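Local coordinates for protein putative phophotriesterase (Proteus mirabilis, PDB 3RHG) that binds two zinc ions in an amidohydrolase-type barrel and probably hydrolyses ester bonds, as a member of the phosphotriesterase family, at residues L280-Y285 with R323-T328; T7-V12 with V111-G116; G176-L181 with L211-T216; S42-D47 with I54-K59. All blocks are in the same frame, centred on the assembly; numbering follows the deposited sequence.

Contact 1: L280-Y285 with R323-T328; sequences LIERGY and RGIDKT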
loop_
_atom_site.group_PDB
_atom_site.type_symbol
_atom_site.label_atom_id
_atom_site.label_comp_id
_atom_site.label_asym_id
_atom_site.label_seq_id
_atom_site.Cartn_x
_atom_site.Cartn_y
_atom_site.Cartn_z
ATOM N N LEU A 280 11.341 10.581 16.199
ATOM C CA LEU A 280 12.277 11.681 16.097
ATOM C C LEU A 280 11.762 12.917 16.832
ATOM O O LEU A 280 12.534 13.614 17.475
ATOM C CB LEU A 280 12.550 12.017 14.625
ATOM C CG LEU A 280 13.392 10.980 13.858
ATOM C CD1 LEU A 280 13.571 11.446 12.403
ATOM C CD2 LEU A 280 14.759 10.748 14.514
ATOM N N ILE A 281 10.465 13.204 16.714
ATOM C CA ILE A 281 9.876 14.362 17.423
ATOM C C ILE A 281 10.027 14.157 18.919
ATOM O O ILE A 281 10.345 15.097 19.660
ATOM C CB ILE A 281 8.371 14.566 17.030
ATOM C CG1 ILE A 281 8.299 14.962 15.540
ATOM C CG2 ILE A 281 7.665 15.553 17.985
ATOM C CD1 ILE A 281 6.906 14.912 14.927
ATOM N N GLU A 282 9.796 12.931 19.382
ATOM C CA GLU A 282 9.884 12.663 20.820
ATOM C C GLU A 282 11.326 12.746 21.321
ATOM O O GLU A 282 11.572 13.033 22.500
ATOM C CB GLU A 282 9.205 11.333 21.174
ATOM C CG GLU A 282 7.689 11.437 21.002
ATOM C CD GLU A 282 6.962 10.120 21.076
ATOM O OE1 GLU A 282 7.597 9.055 20.895
ATOM O OE2 GLU A 282 5.732 10.157 21.308
ATOM N N ARG A 283 12.272 12.542 20.407
ATOM C CA ARG A 283 13.695 12.686 20.690
ATOM C C ARG A 283 14.146 14.146 20.581
ATOM O O ARG A 283 15.311 14.454 20.838
ATOM C CB ARG A 283 14.552 11.817 19.753
ATOM C CG ARG A 283 14.511 10.295 20.045
ATOM C CD ARG A 283 15.497 9.890 21.140
ATOM N NE ARG A 283 16.867 9.796 20.628
ATOM C CZ ARG A 283 17.418 8.677 20.160
ATOM N NH1 ARG A 283 16.718 7.549 20.139
ATOM N NH2 ARG A 283 18.669 8.685 19.707
ATOM N N GLY A 284 13.229 15.038 20.202
ATOM C CA GLY A 284 13.518 16.473 20.257
ATOM C C GLY A 284 13.911 17.099 18.930
ATOM O O GLY A 284 14.344 18.254 18.902
ATOM N N TYR A 285 13.726 16.357 17.829
ATOM C CA TYR A 285 14.201 16.820 16.522
ATOM C C TYR A 285 13.107 17.342 15.597
ATOM O O TYR A 285 13.317 17.464 14.375
ATOM C CB TYR A 285 14.931 15.699 15.798
ATOM C CG TYR A 285 16.199 15.234 16.449
ATOM C CD1 TYR A 285 17.401 15.949 16.302
ATOM C CD2 TYR A 285 16.215 14.051 17.177
ATOM C CE1 TYR A 285 18.593 15.491 16.882
ATOM C CE2 TYR A 285 17.393 13.588 17.773
ATOM C CZ TYR A 285 18.571 14.302 17.618
ATOM O OH TYR A 285 19.714 13.825 18.213
ATOM N N ARG A 323 -1.200 9.231 16.967
ATOM C CA ARG A 323 0.018 8.679 17.559
ATOM C C ARG A 323 0.475 9.509 18.780
ATOM O O ARG A 323 1.466 9.173 19.445
ATOM C CB ARG A 323 1.105 8.561 16.474
ATOM C CG ARG A 323 2.535 8.286 16.950
ATOM C CD ARG A 323 2.668 7.015 17.789
ATOM N NE ARG A 323 4.085 6.763 18.073
ATOM C CZ ARG A 323 4.803 7.440 18.963
ATOM N NH1 ARG A 323 4.238 8.389 19.706
ATOM N NH2 ARG A 323 6.082 7.153 19.138
ATOM N N GLY A 324 -0.250 10.584 19.084
ATOM C CA GLY A 324 -0.009 11.331 20.337
ATOM C C GLY A 324 0.953 12.509 20.251
ATOM O O GLY A 324 1.381 13.057 21.278
ATOM N N ILE A 325 1.304 12.911 19.035
ATOM C CA ILE A 325 2.183 14.068 18.851
ATOM C C ILE A 325 1.398 15.362 19.056
ATOM O O ILE A 325 0.239 15.476 18.616
ATOM C CB ILE A 325 2.826 14.055 17.451
ATOM C CG1 ILE A 325 3.647 12.769 17.264
ATOM C CG2 ILE A 325 3.704 15.277 17.234
ATOM C CD1 ILE A 325 4.793 12.600 18.251
ATOM N N ASP A 326 2.023 16.319 19.741
ATOM C CA ASP A 326 1.380 17.584 20.114
ATOM C C ASP A 326 0.950 18.392 18.883
ATOM O O ASP A 326 1.681 18.476 17.890
ATOM C CB ASP A 326 2.348 18.406 20.969
ATOM C CG ASP A 326 1.642 19.461 21.825
ATOM O OD1 ASP A 326 0.779 20.213 21.310
ATOM O OD2 ASP A 326 1.971 19.547 23.024
ATOM N N LYS A 327 -0.215 18.985 18.944
ATOM C CA LYS A 327 -0.722 19.782 17.876
ATOM C C LYS A 327 0.209 20.922 17.523
ATOM O O LYS A 327 0.311 21.284 16.401
ATOM C CB LYS A 327 -2.107 20.309 18.230
ATOM C CG LYS A 327 -2.561 21.465 17.396
ATOM C CD LYS A 327 -4.029 21.756 17.583
ATOM C CE LYS A 327 -4.426 23.042 16.926
ATOM N NZ LYS A 327 -4.634 22.865 15.491
ATOM N N THR A 328 0.876 21.494 18.501
ATOM C CA THR A 328 1.764 22.624 18.245
ATOM C C THR A 328 2.896 22.232 17.305
ATOM O O THR A 328 3.314 23.027 16.457
ATOM C CB THR A 328 2.328 23.242 19.547
ATOM O OG1 THR A 328 3.021 22.242 20.304
ATOM C CG2 THR A 328 1.206 23.792 20.392
HETATM O O HOH W 1 4.333 12.727 21.994
#

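Contact 2: T7-V12 with V111-G116; sequences TVTGPV and VAELTG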
loop_
_atom_site.group_PDB
_atom_site.type_symbol
_atom_site.label_atom_id
_atom_site.label_comp_id
_atom_site.label_asym_id
_atom_site.label_seq_id
_atom_site.Cartn_x
_atom_site.Cartn_y
_atom_site.Cartn_z
ATOM N N THR A 7 9.997 32.267 -6.415
ATOM C CA THR A 7 9.088 31.400 -7.151
ATOM C C THR A 7 9.179 31.727 -8.636
ATOM O O THR A 7 9.837 32.708 -9.022
ATOM C CB THR A 7 7.603 31.565 -6.701
ATOM O OG1 THR A 7 7.019 32.697 -7.356
ATOM C CG2 THR A 7 7.475 31.652 -5.173
ATOM N N VAL A 8 8.488 30.936 -9.459
ATOM C CA VAL A 8 8.519 31.134 -10.908
ATOM C C VAL A 8 7.788 32.418 -11.346
ATOM O O VAL A 8 7.847 32.815 -12.525
ATOM C CB VAL A 8 7.953 29.902 -11.669
ATOM C CG1 VAL A 8 8.823 28.662 -11.430
ATOM C CG2 VAL A 8 6.491 29.623 -11.268
ATOM N N THR A 9 7.119 33.080 -10.400
ATOM C CA THR A 9 6.500 34.372 -10.692
ATOM C C THR A 9 6.980 35.488 -9.764
ATOM O O THR A 9 6.376 36.562 -9.717
ATOM C CB THR A 9 4.970 34.296 -10.627
ATOM O OG1 THR A 9 4.569 33.930 -9.303
ATOM C CG2 THR A 9 4.443 33.267 -11.644
ATOM N N GLY A 10 8.060 35.247 -9.022
ATOM C CA GLY A 10 8.626 36.302 -8.185
ATOM C C GLY A 10 8.808 35.869 -6.744
ATOM O O GLY A 10 8.435 34.740 -6.367
ATOM N N PRO A 11 9.416 36.747 -5.939
ATOM C CA PRO A 11 9.699 36.429 -4.541
ATOM C C PRO A 11 8.452 36.423 -3.657
ATOM O O PRO A 11 7.535 37.253 -3.822
ATOM C CB PRO A 11 10.666 37.541 -4.119
ATOM C CG PRO A 11 10.272 38.722 -4.987
ATOM C CD PRO A 11 9.973 38.060 -6.338
ATOM N N VAL A 12 8.418 35.462 -2.742
ATOM C CA VAL A 12 7.368 35.369 -1.736
ATOM C C VAL A 12 8.022 35.353 -0.360
ATOM O O VAL A 12 8.954 34.602 -0.109
ATOM C CB VAL A 12 6.526 34.094 -1.987
ATOM C CG1 VAL A 12 5.601 33.765 -0.815
ATOM C CG2 VAL A 12 5.727 34.251 -3.311
ATOM N N VAL A 111 1.327 26.989 -14.486
ATOM C CA VAL A 111 0.562 26.453 -13.359
ATOM C C VAL A 111 0.421 27.471 -12.223
ATOM O O VAL A 111 -0.653 27.627 -11.623
ATOM C CB VAL A 111 1.200 25.145 -12.828
ATOM C CG1 VAL A 111 0.634 24.788 -11.448
ATOM C CG2 VAL A 111 0.979 24.035 -13.838
ATOM N N ALA A 112 1.517 28.143 -11.908
ATOM C CA ALA A 112 1.489 29.164 -10.877
ATOM C C ALA A 112 0.437 30.223 -11.212
ATOM O O ALA A 112 -0.357 30.640 -10.358
ATOM C CB ALA A 112 2.871 29.797 -10.719
ATOM N N GLU A 113 0.438 30.661 -12.464
ATOM C CA GLU A 113 -0.469 31.706 -12.910
ATOM C C GLU A 113 -1.935 31.247 -12.868
ATOM O O GLU A 113 -2.827 31.990 -12.448
ATOM C CB GLU A 113 -0.089 32.139 -14.318
ATOM C CG GLU A 113 1.195 32.928 -14.375
ATOM C CD GLU A 113 1.643 33.194 -15.800
ATOM O OE1 GLU A 113 1.203 32.442 -16.701
ATOM O OE2 GLU A 113 2.431 34.147 -16.019
ATOM N N LEU A 114 -2.184 30.019 -13.295
ATOM C CA LEU A 114 -3.558 29.515 -13.368
ATOM C C LEU A 114 -4.146 29.171 -11.996
ATOM O O LEU A 114 -5.344 29.322 -11.782
ATOM C CB LEU A 114 -3.654 28.309 -14.307
ATOM C CG LEU A 114 -3.387 28.662 -15.769
ATOM C CD1 LEU A 114 -3.109 27.426 -16.581
ATOM C CD2 LEU A 114 -4.558 29.443 -16.361
ATOM N N THR A 115 -3.302 28.709 -11.074
ATOM C CA THR A 115 -3.787 28.190 -9.797
ATOM C C THR A 115 -3.586 29.150 -8.650
ATOM O O THR A 115 -4.270 29.050 -7.634
ATOM C CB THR A 115 -3.073 26.898 -9.397
ATOM O OG1 THR A 115 -1.681 27.166 -9.171
ATOM C CG2 THR A 115 -3.226 25.848 -10.474
ATOM N N GLY A 116 -2.632 30.063 -8.800
ATOM C CA GLY A 116 -2.313 30.997 -7.729
ATOM C C GLY A 116 -1.467 30.363 -6.645
ATOM O O GLY A 116 -1.146 30.999 -5.645
#

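Contact 3: G176-L181 with L211-T216; sequences GEKNSL and LDILLT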
loop_
_atom_site.group_PDB
_atom_site.type_symbol
_atom_site.label_atom_id
_atom_site.label_comp_id
_atom_site.label_asym_id
_atom_site.label_seq_id
_atom_site.Cartn_x
_atom_site.Cartn_y
_atom_site.Cartn_z
ATOM N N GLY A 176 31.804 11.859 -10.552
ATOM C CA GLY A 176 31.052 12.980 -11.121
ATOM C C GLY A 176 29.967 13.495 -10.188
ATOM O O GLY A 176 29.769 14.703 -10.081
ATOM N N GLU A 177 29.284 12.582 -9.500
ATOM C CA GLU A 177 28.306 12.971 -8.501
ATOM C C GLU A 177 28.939 13.757 -7.351
ATOM O O GLU A 177 28.332 14.704 -6.834
ATOM C CB GLU A 177 27.486 11.759 -8.036
ATOM C CG GLU A 177 26.636 11.216 -9.200
ATOM C CD GLU A 177 26.097 9.804 -8.990
ATOM O OE1 GLU A 177 26.444 9.146 -7.974
ATOM O OE2 GLU A 177 25.285 9.365 -9.834
ATOM N N LYS A 178 30.144 13.373 -6.947
ATOM C CA LYS A 178 30.858 14.112 -5.905
ATOM C C LYS A 178 31.177 15.516 -6.387
ATOM O O LYS A 178 31.048 16.486 -5.642
ATOM C CB LYS A 178 32.127 13.372 -5.463
ATOM C CG LYS A 178 31.779 12.069 -4.738
ATOM C CD LYS A 178 32.994 11.181 -4.473
ATOM C CE LYS A 178 32.598 9.995 -3.601
ATOM N NZ LYS A 178 33.751 9.040 -3.491
ATOM N N ASN A 179 31.585 15.646 -7.641
ATOM C CA ASN A 179 31.854 16.979 -8.158
ATOM C C ASN A 179 30.604 17.853 -8.353
ATOM O O ASN A 179 30.631 19.068 -8.101
ATOM C CB ASN A 179 32.717 16.858 -9.383
ATOM C CG ASN A 179 34.164 16.537 -9.004
ATOM O OD1 ASN A 179 34.597 16.790 -7.846
ATOM N ND2 ASN A 179 34.911 15.987 -9.938
ATOM N N SER A 180 29.506 17.221 -8.750
ATOM C CA SER A 180 28.209 17.873 -8.834
ATOM C C SER A 180 27.817 18.402 -7.433
ATOM O O SER A 180 27.345 19.534 -7.286
ATOM C CB SER A 180 27.180 16.869 -9.364
ATOM O OG SER A 180 25.849 17.333 -9.204
ATOM N N LEU A 181 28.046 17.596 -6.403
ATOM C CA LEU A 181 27.778 18.028 -5.035
ATOM C C LEU A 181 28.634 19.252 -4.652
ATOM O O LEU A 181 28.134 20.219 -4.051
ATOM C CB LEU A 181 28.003 16.850 -4.088
ATOM C CG LEU A 181 27.479 16.934 -2.685
ATOM C CD1 LEU A 181 25.937 17.041 -2.700
ATOM C CD2 LEU A 181 27.962 15.690 -1.904
ATOM N N LEU A 211 27.771 14.542 3.887
ATOM C CA LEU A 211 27.965 15.689 4.778
ATOM C C LEU A 211 29.439 16.008 5.015
ATOM O O LEU A 211 29.800 17.173 5.246
ATOM C CB LEU A 211 27.197 15.515 6.098
ATOM C CG LEU A 211 25.676 15.429 5.889
ATOM C CD1 LEU A 211 24.975 15.371 7.233
ATOM C CD2 LEU A 211 25.177 16.618 5.070
ATOM N N ASP A 212 30.311 15.007 4.926
ATOM C CA ASP A 212 31.738 15.326 5.020
ATOM C C ASP A 212 32.132 16.253 3.862
ATOM O O ASP A 212 32.960 17.136 4.035
ATOM C CB ASP A 212 32.611 14.075 5.011
ATOM C CG ASP A 212 32.544 13.300 6.302
ATOM O OD1 ASP A 212 31.979 13.801 7.303
ATOM O OD2 ASP A 212 33.061 12.179 6.330
ATOM N N ILE A 213 31.543 16.048 2.681
ATOM C CA ILE A 213 31.811 16.965 1.581
ATOM C C ILE A 213 31.130 18.323 1.786
ATOM O O ILE A 213 31.790 19.357 1.725
ATOM C CB ILE A 213 31.438 16.340 0.205
ATOM C CG1 ILE A 213 32.363 15.140 -0.118
ATOM C CG2 ILE A 213 31.455 17.408 -0.895
ATOM C CD1 ILE A 213 31.815 14.246 -1.240
ATOM N N LEU A 214 29.814 18.320 2.045
ATOM C CA LEU A 214 29.075 19.580 2.096
ATOM C C LEU A 214 29.457 20.427 3.287
ATOM O O LEU A 214 29.587 21.642 3.158
ATOM C CB LEU A 214 27.557 19.342 2.130
ATOM C CG LEU A 214 26.977 18.769 0.839
ATOM C CD1 LEU A 214 25.483 18.425 1.033
ATOM C CD2 LEU A 214 27.176 19.785 -0.307
ATOM N N LEU A 215 29.600 19.791 4.449
ATOM C CA LEU A 215 29.796 20.550 5.682
ATOM C C LEU A 215 31.277 20.725 6.016
ATOM O O LEU A 215 31.733 21.841 6.224
ATOM C CB LEU A 215 29.043 19.912 6.857
ATOM C CG LEU A 215 27.566 19.596 6.594
ATOM C CD1 LEU A 215 26.899 19.006 7.854
ATOM C CD2 LEU A 215 26.838 20.875 6.143
ATOM N N THR A 216 32.023 19.622 6.080
ATOM C CA THR A 216 33.407 19.672 6.526
ATOM C C THR A 216 34.291 20.316 5.466
ATOM O O THR A 216 35.054 21.237 5.761
ATOM C CB THR A 216 33.924 18.261 6.897
ATOM O OG1 THR A 216 32.987 17.638 7.793
ATOM C CG2 THR A 216 35.282 18.339 7.589
#

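Contact 4: S42-D47 with I54-K59; sequences SHVLVD and IQWGLK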
loop_
_atom_site.group_PDB
_atom_site.type_symbol
_atom_site.label_atom_id
_atom_site.label_comp_id
_atom_site.label_asym_id
_atom_site.label_seq_id
_atom_site.Cartn_x
_atom_site.Cartn_y
_atom_site.Cartn_z
ATOM N N SER A 42 4.212 -8.165 -15.994
ATOM C CA SER A 42 4.488 -6.761 -16.337
ATOM C C SER A 42 4.213 -6.409 -17.795
ATOM O O SER A 42 3.930 -5.257 -18.121
ATOM C CB SER A 42 5.951 -6.409 -16.047
ATOM O OG SER A 42 6.344 -6.780 -14.749
ATOM N N HIS A 43 4.309 -7.392 -18.679
ATOM C CA HIS A 43 4.218 -7.138 -20.118
ATOM C C HIS A 43 2.950 -6.387 -20.491
ATOM O O HIS A 43 2.955 -5.537 -21.399
ATOM C CB HIS A 43 4.292 -8.450 -20.906
ATOM C CG HIS A 43 3.057 -9.292 -20.801
ATOM N ND1 HIS A 43 2.838 -10.167 -19.757
ATOM C CD2 HIS A 43 1.976 -9.395 -21.609
ATOM C CE1 HIS A 43 1.677 -10.773 -19.929
ATOM N NE2 HIS A 43 1.133 -10.323 -21.044
ATOM N N VAL A 44 1.857 -6.698 -19.794
ATOM C CA VAL A 44 0.569 -6.065 -20.083
ATOM C C VAL A 44 0.533 -4.582 -19.709
ATOM O O VAL A 44 -0.324 -3.840 -20.193
ATOM C CB VAL A 44 -0.631 -6.789 -19.402
ATOM C CG1 VAL A 44 -0.595 -8.293 -19.679
ATOM C CG2 VAL A 44 -0.677 -6.496 -17.904
ATOM N N LEU A 45 1.463 -4.155 -18.853
ATOM C CA LEU A 45 1.488 -2.766 -18.369
ATOM C C LEU A 45 2.159 -1.826 -19.349
ATOM O O LEU A 45 1.908 -0.617 -19.340
ATOM C CB LEU A 45 2.245 -2.665 -17.034
ATOM C CG LEU A 45 1.744 -3.529 -15.872
ATOM C CD1 LEU A 45 2.700 -3.425 -14.689
ATOM C CD2 LEU A 45 0.314 -3.150 -15.455
ATOM N N VAL A 46 3.031 -2.382 -20.177
ATOM C CA VAL A 46 4.009 -1.582 -20.900
ATOM C C VAL A 46 3.387 -0.491 -21.759
ATOM O O VAL A 46 3.831 0.675 -21.720
ATOM C CB VAL A 46 4.950 -2.487 -21.729
ATOM C CG1 VAL A 46 5.810 -1.654 -22.676
ATOM C CG2 VAL A 46 5.824 -3.312 -20.783
ATOM N N ASP A 47 2.350 -0.858 -22.512
ATOM C CA ASP A 47 1.754 0.057 -23.486
ATOM C C ASP A 47 0.424 0.639 -23.045
ATOM O O ASP A 47 -0.268 1.263 -23.845
ATOM C CB ASP A 47 1.574 -0.646 -24.838
ATOM C CG ASP A 47 2.893 -0.928 -25.522
ATOM O OD1 ASP A 47 3.818 -0.092 -25.403
ATOM O OD2 ASP A 47 3.007 -1.986 -26.179
ATOM N N ILE A 54 -4.860 -0.385 -13.381
ATOM C CA ILE A 54 -3.578 -1.093 -13.439
ATOM C C ILE A 54 -2.669 -0.771 -12.254
ATOM O O ILE A 54 -1.489 -1.102 -12.263
ATOM C CB ILE A 54 -2.835 -0.940 -14.797
ATOM C CG1 ILE A 54 -2.502 0.518 -15.128
ATOM C CG2 ILE A 54 -3.622 -1.601 -15.922
ATOM C CD1 ILE A 54 -1.482 0.619 -16.269
ATOM N N GLN A 55 -3.221 -0.141 -11.221
ATOM C CA GLN A 55 -2.459 0.041 -9.977
ATOM C C GLN A 55 -1.918 -1.289 -9.450
ATOM O O GLN A 55 -0.807 -1.354 -8.912
ATOM C CB GLN A 55 -3.326 0.692 -8.894
ATOM C CG GLN A 55 -3.571 2.166 -9.121
ATOM C CD GLN A 55 -2.355 3.038 -8.805
ATOM O OE1 GLN A 55 -1.313 2.557 -8.337
ATOM N NE2 GLN A 55 -2.495 4.331 -9.048
ATOM N N TRP A 56 -2.730 -2.336 -9.572
ATOM C CA TRP A 56 -2.358 -3.661 -9.085
ATOM C C TRP A 56 -0.947 -4.025 -9.557
ATOM O O TRP A 56 -0.177 -4.657 -8.822
ATOM C CB TRP A 56 -3.376 -4.731 -9.538
ATOM C CG TRP A 56 -3.482 -4.900 -11.050
ATOM C CD1 TRP A 56 -4.417 -4.344 -11.875
ATOM C CD2 TRP A 56 -2.629 -5.692 -11.895
ATOM N NE1 TRP A 56 -4.192 -4.721 -13.182
ATOM C CE2 TRP A 56 -3.105 -5.551 -13.221
ATOM C CE3 TRP A 56 -1.510 -6.509 -11.660
ATOM C CZ2 TRP A 56 -2.502 -6.190 -14.304
ATOM C CZ3 TRP A 56 -0.914 -7.146 -12.744
ATOM C CH2 TRP A 56 -1.408 -6.974 -14.045
ATOM N N GLY A 57 -0.615 -3.609 -10.774
ATOM C CA GLY A 57 0.663 -3.957 -11.391
ATOM C C GLY A 57 1.726 -2.879 -11.271
ATOM O O GLY A 57 2.913 -3.188 -11.080
ATOM N N LEU A 58 1.316 -1.616 -11.417
ATOM C CA LEU A 58 2.266 -0.513 -11.383
ATOM C C LEU A 58 2.919 -0.398 -10.005
ATOM O O LEU A 58 4.022 0.125 -9.876
ATOM C CB LEU A 58 1.582 0.809 -11.746
ATOM C CG LEU A 58 1.119 0.928 -13.205
ATOM C CD1 LEU A 58 0.337 2.227 -13.417
ATOM C CD2 LEU A 58 2.303 0.826 -14.177
ATOM N N LYS A 59 2.240 -0.880 -8.967
ATOM C CA LYS A 59 2.790 -0.852 -7.615
ATOM C C LYS A 59 3.970 -1.803 -7.427
ATOM O O LYS A 59 4.640 -1.750 -6.388
ATOM C CB LYS A 59 1.708 -1.141 -6.569
ATOM C CG LYS A 59 0.851 0.073 -6.236
ATOM C CD LYS A 59 -0.127 -0.221 -5.103
ATOM C CE LYS A 59 -1.040 0.975 -4.854
ATOM N NZ LYS A 59 -0.285 2.239 -4.611
#

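Contact 1: L280-Y285 with R323-T328
I281 and I325 mark the closest backbone approach, 7.8 Å between their CA atoms, where the last turn of helix 270-282 meets the connection from helix 311-322 to helix 327-333. Both helices that end here close with a Schellman motif, at G284 and at G324, each glycine at positive phi. E282 and R323 come from opposite directions and form an end-on, two-pronged salt bridge: R323 NH1 donates to E282 OE2 at 2.8 Å and R323 NH2 to E282 OE1 at 3.0 Å, both nearly straight. The oxygens lie close to the guanidinium plane, but the carboxylate is turned 48° against it, so both N-H groups arrive from above the carboxylate. A water donates to E282 OE2 and to G324 O. R323 NE forms a salt bridge with E275, two turns back on helix 270-282. Beneath this polar bridge the end of I281, CD1, lies 4.0 Å from the branch methyl CG2 of I325, with I329 and L333 also against I281. D326 OD1 accepts from T328 N. Two Schellman C-caps and the D326 N-cap of helix 327-333 thus meet in the outer helical layer of the (βα)8 barrel, helix 270-282 running between strands 249-252 and 289-291.

Contact 2: T7-V12 with V111-G116
A112 CB is the centre of this small contact, with V8 CG2 at 3.7 Å and T9 CG2 at 3.9 Å. The two methyls come from neighbouring residues of the T7-G10 turn and meet on the one CB, while T9 CG2 also passes E113 CG at 4.3 Å. T9 presents its methyl rather than its hydroxyl to the helix because CG2 stands anti to the carbonyl carbon and OG1 lies between the backbone N and that carbon (chi1 62°). The polar end of E113 pairs with K109, one turn earlier on its own helix. In the next shell, the turn that carries V8 and T9 is of type I and is tied together by T7. T7 OG1 accepts from T9 N at 3.1 Å, an ST turn, and donates to G10 O at 2.7 Å, on a lone pair in the carbonyl plane; G10 O also takes T7 N. On the helix side, T115 OG1 donates to V111 O at 2.7 Å, and T115 N reaches that oxygen from the opposite face of its plane. Strand 118-123 lies next to both partners: V119 touches V8 and A112, and V8 bonds to it through the backbone. The contact thus sets the turn of the N-terminal β-hairpin, strands 4-7 and 10-13, against the C-terminal end of helix 105-115 and the start of strand 118-123 of the (βα)8 barrel.

Contact 3: G176-L181 with L211-T216
K178 and L181 of helix 175-188 pack on I213 and L214 of helix 207-217, two neighbouring helices in the outer layer of a (βα)8 barrel. The segments run nearly parallel, crossing at -23° with their axes 10.6 Å apart, as expected of helices that follow successive parallel strands. K178 comes first and contributes only its aliphatic stem: CG touches I213 CD1 at 4.1 Å, the two side chains crossing at about a right angle. Its chain then continues extended, away from I213, and makes a cation-pi contact with F173. One turn later L181 carries most of the contact. With CG anti to the backbone N (chi1 -165°), its fork opens towards the facing helix and its two methyls part company. CD2 goes to I213, lying 4.0 Å from I213 CG2, and also nears the CB and CD1 of that residue. CD1 goes to L214, with L214 CD2 at 3.8 Å and L214 CD1 at 4.0 Å. The inner side of this leucine pair faces strand 195-199, where I198 touches both L181 and L214 and M196 also meets L214. That strand ends in H199, a zinc ligand, and the side chain of L181 lies about 9 Å from that of H199, which places the packing one layer out from the metal site. The tightest approach is not between methyl ends: the branch carbon L181 CG sits 3.7 Å from L214 CD2.

Contact 4: S42-D47 with I54-K59
L45 is the bump of this contact, and the first turn of helix 55-58 is the hollow that receives it. The two methyls of L45 enter at different places. CD1 lies over the backbone, 3.6 Å from G57 C, and reaches towards L58, whose CD2 is 4.3 Å away. CD2 settles 3.9 Å from I54 CB, the two side chains sliding past each other in opposite directions. G57 has no side chain, so L45 lies directly on its main chain. The segments both belong to the long excursion between strand 19-24 and strand 89-94 of the (βα)8 barrel, where a bend of helix-like turns, 42-46, folds back on a short helix. I54, just before that helix, accepts at its O from both G57 N and L58 N, closing the turn on which the leucine rests. The indole of W56 walls one side of the hollow. V44 CG2 meets its edge near the ring plane, 4.0 Å from W56 CH2, the valine and tryptophan crossing at about a right angle, while L45 CD2 lies 4.3 Å from W56 CZ2. Beyond the tryptophan, N307 of the second subunit packs against W56.

The four contacts are spread around one (βα)8 barrel, with centres 31 to 39 Å apart and no two touching. Contact 2 opens first, at the N-terminal hairpin, and closes only at helix 105-115, so contact 4 falls within the chain it spans; contact 3 and then contact 1 follow. Outer helices take part in three of them: 270-282 with the start of 327-333 in contact 1, 105-115 in contact 2, and the pair 175-188 and 207-217 in contact 3. Contact 4 lies in a loop excursion after the first barrel strand and reaches the second subunit. Contacts 1 and 3 come nearest, about 12 Å between closest atoms. The four contacts thus sit in different sectors around the central strands, several of which carry zinc ligands.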